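Local structure of neural cell adhesion molecule 1 (Homo sapiens, 2HAZ) at residues T77-R82 / F100-V105. The protein mediates cell adhesion in the nervous system and carries polysialylated N-glycans, a modification that depends on its first fibronectin type III repeat. Numbering follows the deposited sequence.
Sequences TTYAVR and FKTQPV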
# COMPACT_ATOMS: atom_id res chain seq x y z
N THR A 77 11.09 -7.17 -12.99
CA THR A 77 10.23 -6.12 -13.51
C THR A 77 10.12 -4.97 -12.50
O THR A 77 9.94 -5.21 -11.31
CB THR A 77 8.83 -6.69 -13.87
OG1 THR A 77 8.96 -7.69 -14.90
CG2 THR A 77 7.90 -5.61 -14.39
N THR A 78 10.21 -3.72 -12.98
CA THR A 78 10.08 -2.54 -12.12
C THR A 78 8.60 -2.16 -11.94
O THR A 78 7.87 -2.02 -12.94
CB THR A 78 10.86 -1.34 -12.69
OG1 THR A 78 12.18 -1.78 -13.06
CG2 THR A 78 10.94 -0.18 -11.67
N TYR A 79 8.19 -1.99 -10.68
CA TYR A 79 6.80 -1.63 -10.33
C TYR A 79 6.74 -0.31 -9.54
O TYR A 79 7.70 0.05 -8.85
CB TYR A 79 6.12 -2.72 -9.47
CG TYR A 79 5.82 -4.01 -10.18
CD1 TYR A 79 4.55 -4.26 -10.70
CD2 TYR A 79 6.82 -4.98 -10.35
CE1 TYR A 79 4.28 -5.43 -11.38
CE2 TYR A 79 6.56 -6.15 -11.02
CZ TYR A 79 5.29 -6.37 -11.53
OH TYR A 79 5.02 -7.54 -12.18
N ALA A 80 5.60 0.37 -9.63
CA ALA A 80 5.21 1.44 -8.68
C ALA A 80 4.15 0.87 -7.76
O ALA A 80 3.25 0.17 -8.24
CB ALA A 80 4.64 2.67 -9.44
N VAL A 81 4.26 1.18 -6.47
CA VAL A 81 3.24 0.83 -5.47
C VAL A 81 2.87 2.06 -4.62
O VAL A 81 3.70 2.94 -4.38
CB VAL A 81 3.68 -0.37 -4.58
CG1 VAL A 81 4.90 -0.06 -3.74
CG2 VAL A 81 2.53 -0.88 -3.71
N ARG A 82 1.60 2.12 -4.25
CA ARG A 82 1.09 3.13 -3.33
C ARG A 82 0.05 2.48 -2.41
O ARG A 82 -0.47 1.39 -2.72
CB ARG A 82 0.49 4.29 -4.14
CG ARG A 82 -0.71 3.92 -4.99
CD ARG A 82 -0.91 4.90 -6.16
NE ARG A 82 -2.30 4.85 -6.59
CZ ARG A 82 -2.86 5.64 -7.51
NH1 ARG A 82 -2.17 6.59 -8.12
NH2 ARG A 82 -4.14 5.47 -7.80
N PHE A 100 10.01 -0.09 -7.06
CA PHE A 100 10.94 -1.18 -6.78
C PHE A 100 11.07 -2.11 -8.00
O PHE A 100 10.31 -1.98 -8.97
CB PHE A 100 10.49 -1.98 -5.56
CG PHE A 100 9.17 -2.69 -5.76
CD1 PHE A 100 9.13 -4.02 -6.21
CD2 PHE A 100 7.97 -2.03 -5.51
CE1 PHE A 100 7.89 -4.66 -6.41
CE2 PHE A 100 6.75 -2.66 -5.70
CZ PHE A 100 6.70 -3.97 -6.16
N LYS A 101 12.01 -3.05 -7.93
CA LYS A 101 12.21 -4.05 -8.99
C LYS A 101 12.26 -5.46 -8.41
O LYS A 101 12.98 -5.73 -7.44
CB LYS A 101 13.49 -3.76 -9.79
CG LYS A 101 13.53 -4.46 -11.16
CD LYS A 101 14.81 -4.07 -11.92
CE LYS A 101 14.69 -4.50 -13.37
NZ LYS A 101 15.99 -4.53 -14.09
N THR A 102 11.48 -6.37 -9.00
CA THR A 102 11.51 -7.76 -8.56
C THR A 102 12.84 -8.37 -9.01
O THR A 102 13.36 -8.03 -10.08
CB THR A 102 10.30 -8.58 -9.11
OG1 THR A 102 10.11 -8.31 -10.51
CG2 THR A 102 9.00 -8.23 -8.36
N GLN A 103 13.38 -9.24 -8.18
CA GLN A 103 14.61 -9.96 -8.48
C GLN A 103 14.45 -10.95 -9.63
O GLN A 103 13.34 -11.42 -9.90
CB GLN A 103 15.10 -10.71 -7.24
CG GLN A 103 15.37 -9.79 -6.06
CD GLN A 103 16.08 -10.52 -4.94
OE1 GLN A 103 17.15 -11.10 -5.15
NE2 GLN A 103 15.50 -10.49 -3.74
N PRO A 104 15.56 -11.27 -10.33
CA PRO A 104 15.61 -12.35 -11.29
C PRO A 104 15.38 -13.69 -10.61
O PRO A 104 15.81 -13.89 -9.47
CB PRO A 104 17.05 -12.28 -11.85
CG PRO A 104 17.81 -11.50 -10.89
CD PRO A 104 16.85 -10.55 -10.23
N VAL A 105 14.69 -14.60 -11.30
CA VAL A 105 14.63 -15.99 -10.86
C VAL A 105 16.05 -16.57 -10.88
O VAL A 105 16.63 -16.86 -9.83
CB VAL A 105 13.70 -16.86 -11.74
CG1 VAL A 105 13.56 -18.26 -11.13
CG2 VAL A 105 12.34 -16.20 -11.90
OXT VAL A 105 16.65 -16.74 -11.96
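Tyr-79 and Phe-100 face each other as a hydrogen-bonded antiparallel pair, Tyr-79 N donating a hydrogen bond to Phe-100 O at 2.7 Å and Phe-100 N donating one to Tyr-79 O at 2.9 Å, while Thr-78 and Lys-101 form the adjoining non-hydrogen-bonded pair. One step on, the side chain of Thr-102 replaces a backbone acceptor. Thr-102 OG1, set between the backbone N and carbonyl carbon (chi1 46°), accepts a hydrogen bond from Thr-77 N at 2.9 Å, and Thr-102 N reaches Thr-77 O at 3.0 Å from above the carbonyl plane. Thr-102 OG1 is also hydrogen-bonded to Lys-74 O, so two partners grip this buried hydroxyl. On the inner face the Phe-100 ring folds back over Tyr-79: Tyr-79 CB lies over one face of the Phe-100 ring, 3.6 Å from Phe-100 CZ, in a CH-pi contact. The two rings are nearly parallel (18°) but slid apart and barely overlap. Val-81 CG1 meets the edge of the Phe-100 ring, 3.7 Å from Phe-100 CE2, and Tyr-79 OH is held by Lys-74 N. On the other face, Thr-78 OG1 rests against the extended aliphatic chain of Lys-101, 3.6 Å from Lys-101 CG. Val-15 of strand 11-17 touches both Val-81 and Phe-100, placing the aromatic cluster between the two sheets. The pairing closes the end of the hairpin away from its turn, where strand 78-87 begins and strand 90-101 ends, the F and G strands of the fibronectin type III beta sandwich.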